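Local structure of purine nucleoside phosphorylase (Schistosoma mansoni, 6B4T) at residues 117-122 / 216-221; 242-247 / 260-265. The protein catalyses the reversible phosphorolysis of purine nucleosides such as inosine and guanosine, releasing the free base and ribose 1-phosphate. All coordinates share one frame; numbering follows the deposited sequence.

Going from the N terminus, the first of the four segments lies at the end of strand 112-121. From Ile-122 the chain travels 94 residues to Cys-216 and enters the short strand 218-220, and interaction 1 closes that long excursion as an antiparallel pair. The chain then passes through helix 224-232 into strand 236-246, and interaction 2 closes a much smaller loop when helix 259-283 packs back on that strand. The two contacts follow in series, neither nested nor crossed. Strands 112-121 and 236-246 are parallel neighbours in one sheet, joined by probable hydrogen bonds from Gly-121 N to Asn-245 O and from Leu-242 N to Asn-117 O, and both contacts border the bound 4-methylpyridin-2-ol.

Interaction 1 (117-122 / 216-221); sequences NLAGGI and CDVVGM. With CQJ (4-methylpyridin-2-ol), chain I; DMS (dimethyl sulfoxide), chain H.
Gly-120 and Val-219 form an antiparallel hydrogen-bonded pair: Gly-120 N donates to Val-219 O at 2.9 Å, nearly straight at 167°, and Val-219 N returns a bond to Gly-120 O. A third bond, from Ile-122 N to Asp-217 O, is less regular, its donor lying above the carbonyl plane as strand 117-121 ends. The carboxylate of Asp-217 is engaged outside this pair, OD2 by Val-193 N and OD1 by Asn-123 ND2.

The tight side lies around Ile-122. Its CG2 stands anti to the backbone N and rests 3.3 Å from Cys-216 O, while the side chains of Ile-122 and Val-219 cross obliquely, with Ile-122 CD1 4.0 Å from Val-219 CG1. Helix 205-213 covers this patch with Leu-211 and Leu-212, a fit place for branched aliphatic residues.

Toward Leu-118 and Met-221 the two segments diverge, beyond the end of strand 218-220, and no direct bond joins them. One water bridges instead, accepting from Met-221 N at 2.9 Å, donating to Leu-118 O, and lying 2.7 Å from the O of 4-methylpyridin-2-ol. Gly-120 has no side chain between its backbone and the ligand, so the ring lies directly against the strand, C2 3.3 Å from Gly-120 N. Dimethyl sulfoxide O, probably from the crystallisation liquor, accepts from Leu-118 N at 2.6 Å and from Ser-35 N. Peptide groups thus knit one end, whereas at the other they bind water and small molecules, as suits a pocket wall.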
# COMPACT_ATOMS: atom_id res chain seq x y z
N ASN A 117 -16.55 14.01 7.85
CA ASN A 117 -15.57 14.23 6.79
C ASN A 117 -16.27 14.71 5.52
O ASN A 117 -17.50 14.61 5.38
CB ASN A 117 -14.72 12.96 6.52
CG ASN A 117 -15.55 11.79 5.97
OD1 ASN A 117 -16.15 11.88 4.93
ND2 ASN A 117 -15.50 10.64 6.66
N LEU A 118 -15.45 15.24 4.59
CA LEU A 118 -15.85 15.53 3.22
C LEU A 118 -15.31 14.44 2.30
O LEU A 118 -14.16 14.01 2.45
CB LEU A 118 -15.33 16.90 2.79
CG LEU A 118 -15.95 18.16 3.39
CD1 LEU A 118 -14.92 19.24 3.36
CD2 LEU A 118 -17.18 18.56 2.58
N ALA A 119 -16.15 13.94 1.39
CA ALA A 119 -15.81 12.77 0.59
C ALA A 119 -16.37 12.88 -0.83
O ALA A 119 -17.23 13.71 -1.12
CB ALA A 119 -16.33 11.50 1.26
N GLY A 120 -15.89 11.99 -1.70
CA GLY A 120 -16.42 11.86 -3.06
C GLY A 120 -17.42 10.72 -3.18
O GLY A 120 -17.25 9.65 -2.58
N GLY A 121 -18.48 10.96 -3.96
CA GLY A 121 -19.50 9.95 -4.21
C GLY A 121 -19.13 8.98 -5.33
O GLY A 121 -18.65 9.40 -6.38
N ILE A 122 -19.34 7.69 -5.08
CA ILE A 122 -19.15 6.62 -6.07
C ILE A 122 -20.50 6.01 -6.48
O ILE A 122 -20.82 5.94 -7.67
CB ILE A 122 -18.17 5.54 -5.55
CG1 ILE A 122 -16.77 6.12 -5.22
CG2 ILE A 122 -18.08 4.37 -6.55
CD1 ILE A 122 -15.99 6.67 -6.43
N CYS A 216 -17.63 -0.00 -3.37
CA CYS A 216 -17.47 1.21 -2.57
C CYS A 216 -18.59 2.18 -2.91
O CYS A 216 -18.98 2.32 -4.07
CB CYS A 216 -16.11 1.86 -2.82
SG CYS A 216 -14.72 0.72 -2.59
N ASP A 217 -19.12 2.84 -1.88
CA ASP A 217 -20.12 3.87 -2.09
C ASP A 217 -19.55 5.28 -2.05
O ASP A 217 -20.06 6.15 -2.76
CB ASP A 217 -21.22 3.75 -1.02
CG ASP A 217 -21.94 2.37 -1.09
OD1 ASP A 217 -22.50 2.08 -2.17
OD2 ASP A 217 -21.92 1.60 -0.10
N VAL A 218 -18.52 5.50 -1.22
CA VAL A 218 -17.91 6.81 -0.97
C VAL A 218 -16.40 6.60 -0.89
O VAL A 218 -15.94 5.51 -0.56
CB VAL A 218 -18.46 7.43 0.35
CG1 VAL A 218 -17.86 8.78 0.62
CG2 VAL A 218 -19.97 7.54 0.32
N VAL A 219 -15.60 7.64 -1.21
CA VAL A 219 -14.13 7.58 -1.09
C VAL A 219 -13.60 8.87 -0.44
O VAL A 219 -14.07 9.97 -0.72
CB VAL A 219 -13.46 7.30 -2.47
CG1 VAL A 219 -13.80 8.36 -3.51
CG2 VAL A 219 -11.94 7.18 -2.34
N GLY A 220 -12.61 8.72 0.45
CA GLY A 220 -11.96 9.87 1.04
C GLY A 220 -10.62 9.51 1.66
O GLY A 220 -10.20 8.35 1.62
N MET A 221 -9.98 10.53 2.27
CA MET A 221 -8.59 10.43 2.71
C MET A 221 -8.41 10.48 4.24
O MET A 221 -7.31 10.78 4.70
CB MET A 221 -7.76 11.55 2.06
CG MET A 221 -7.92 11.69 0.55
SD MET A 221 -7.07 13.20 -0.04
CE MET A 221 -7.71 13.32 -1.70
C4 CQJ I . -12.14 13.29 -1.71
C5 CQJ I . -12.70 14.40 -1.22
C3 CQJ I . -13.45 13.75 -3.68
C2 CQJ I . -14.45 14.66 -2.99
C1 CQJ I . -13.78 15.09 -1.95
O CQJ I . -11.16 12.57 -1.12
N CQJ I . -12.63 12.98 -3.04
C CQJ I . -14.40 16.10 -0.98
S DMS H . -11.98 15.94 5.65
O DMS H . -13.41 16.22 5.86
C1 DMS H . -11.07 16.69 7.04
C2 DMS H . -11.60 14.19 5.59
O HOH W 1 -11.18 13.09 1.57

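Interaction 2 (242-247 / 260-265); sequences LIANNS and EKVLAV. With CQJ (4-methylpyridin-2-ol), chain I.
Val-265 faces strand 242-246 from helix 260-265 and meets it mainly through its two methyl groups. From CB, which points at the strand, CG1 extends anti to the backbone N (chi1 180°) and reaches Ile-243 O at 3.8 Å, with Leu-242 CD1 farther off at 4.4 Å. The other branch, CG2, lies 3.8 Å from Ala-244 O, an oxygen that is also bonded to Ser-128 OG. The fork of the valine therefore spans two successive carbonyls, and the contact is one of van der Waals packing, with no hydrogen bond between helix and strand.

One turn earlier, Val-262 CG2 meets Ala-244 CB at 4.0 Å. Alanine suits this place because its short side chain lets the backbones approach, the CA atoms of Ala-244 and Val-262 being 5.4 Å apart, while leaving room for the ligand methyl. That methyl, atom C of 4-methylpyridin-2-ol, touches Ala-244 CB at 3.6 Å and both methyls of Val-262.

Farther along the strand, Asn-245 OD1 approaches ligand C2 to 3.1 Å. Asn-245 ND2 donates to Ser-247 OG at 3.2 Å, the hydroxyl oxygen sitting 25° out of the amide plane, and to Asp-250 OD2, which steadies the amide. With the ligand bordered by Val-262, Ala-244 and Asn-245, the site probably corresponds to the purine-base pocket of the trimeric purine nucleoside phosphorylases, where an asparagine ending this strand contacts the base.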
# COMPACT_ATOMS: atom_id res chain seq x y z
N LEU A 242 -20.01 14.04 4.24
CA LEU A 242 -20.70 15.00 3.38
C LEU A 242 -20.14 14.87 1.96
O LEU A 242 -18.92 14.96 1.75
CB LEU A 242 -20.54 16.44 3.90
CG LEU A 242 -20.98 17.55 2.94
CD1 LEU A 242 -22.46 17.47 2.60
CD2 LEU A 242 -20.65 18.91 3.57
N ILE A 243 -21.01 14.62 0.99
CA ILE A 243 -20.61 14.33 -0.38
C ILE A 243 -20.43 15.64 -1.14
O ILE A 243 -21.37 16.42 -1.26
CB ILE A 243 -21.65 13.44 -1.08
CG1 ILE A 243 -21.84 12.13 -0.29
CG2 ILE A 243 -21.31 13.18 -2.54
CD1 ILE A 243 -20.58 11.30 -0.14
N ALA A 244 -19.24 15.84 -1.73
CA ALA A 244 -18.95 17.06 -2.46
C ALA A 244 -19.29 16.96 -3.95
O ALA A 244 -19.55 17.98 -4.57
CB ALA A 244 -17.49 17.45 -2.30
N ASN A 245 -19.28 15.76 -4.51
CA ASN A 245 -19.40 15.54 -5.95
C ASN A 245 -19.67 14.05 -6.16
O ASN A 245 -19.46 13.25 -5.24
CB ASN A 245 -18.12 15.94 -6.67
CG ASN A 245 -16.99 14.96 -6.39
OD1 ASN A 245 -16.63 14.75 -5.23
ND2 ASN A 245 -16.49 14.29 -7.43
N ASN A 246 -20.09 13.68 -7.38
CA ASN A 246 -20.13 12.26 -7.76
C ASN A 246 -19.02 12.02 -8.79
O ASN A 246 -19.10 12.51 -9.92
CB ASN A 246 -21.50 11.86 -8.30
CG ASN A 246 -21.59 10.37 -8.52
OD1 ASN A 246 -20.91 9.84 -9.39
ND2 ASN A 246 -22.38 9.67 -7.69
N SER A 247 -17.98 11.28 -8.38
CA SER A 247 -16.81 11.09 -9.23
C SER A 247 -17.06 10.20 -10.44
O SER A 247 -16.34 10.32 -11.44
CB SER A 247 -15.65 10.50 -8.40
OG SER A 247 -15.30 11.37 -7.35
N GLU A 260 -11.63 24.16 -4.00
CA GLU A 260 -12.52 25.31 -3.88
C GLU A 260 -13.98 24.91 -4.00
O GLU A 260 -14.83 25.39 -3.25
CB GLU A 260 -12.17 26.35 -4.95
CG GLU A 260 -10.85 27.06 -4.71
CD GLU A 260 -9.64 26.13 -4.78
OE1 GLU A 260 -9.50 25.40 -5.79
OE2 GLU A 260 -8.85 26.12 -3.82
N LYS A 261 -14.29 24.05 -4.97
CA LYS A 261 -15.67 23.57 -5.10
C LYS A 261 -16.09 22.78 -3.88
O LYS A 261 -17.24 22.88 -3.43
CB LYS A 261 -15.82 22.70 -6.35
CG LYS A 261 -15.54 23.36 -7.69
CD LYS A 261 -15.65 22.28 -8.80
CE LYS A 261 -15.27 22.80 -10.19
NZ LYS A 261 -15.43 21.74 -11.24
N VAL A 262 -15.16 21.98 -3.33
CA VAL A 262 -15.45 21.19 -2.14
C VAL A 262 -15.88 22.09 -0.99
O VAL A 262 -16.86 21.82 -0.30
CB VAL A 262 -14.22 20.34 -1.76
CG1 VAL A 262 -14.37 19.72 -0.36
CG2 VAL A 262 -13.99 19.29 -2.82
N LEU A 263 -15.11 23.14 -0.74
CA LEU A 263 -15.39 23.98 0.43
C LEU A 263 -16.67 24.78 0.25
O LEU A 263 -17.30 25.15 1.25
CB LEU A 263 -14.23 24.92 0.70
CG LEU A 263 -12.94 24.29 1.25
CD1 LEU A 263 -11.97 25.39 1.60
CD2 LEU A 263 -13.23 23.40 2.48
N ALA A 264 -17.09 25.05 -0.98
CA ALA A 264 -18.39 25.71 -1.16
C ALA A 264 -19.53 24.78 -0.76
O ALA A 264 -20.55 25.24 -0.22
CB ALA A 264 -18.54 26.19 -2.59
N VAL A 265 -19.40 23.47 -1.03
CA VAL A 265 -20.41 22.52 -0.56
C VAL A 265 -20.42 22.48 0.96
O VAL A 265 -21.49 22.43 1.59
CB VAL A 265 -20.17 21.12 -1.15
CG1 VAL A 265 -21.24 20.15 -0.63
CG2 VAL A 265 -20.24 21.16 -2.66
C4 CQJ I . -12.14 13.29 -1.71
C5 CQJ I . -12.70 14.40 -1.22
C3 CQJ I . -13.45 13.75 -3.68
C2 CQJ I . -14.45 14.66 -2.99
C1 CQJ I . -13.78 15.09 -1.95
O CQJ I . -11.16 12.57 -1.12
N CQJ I . -12.63 12.98 -3.04
C CQJ I . -14.40 16.10 -0.98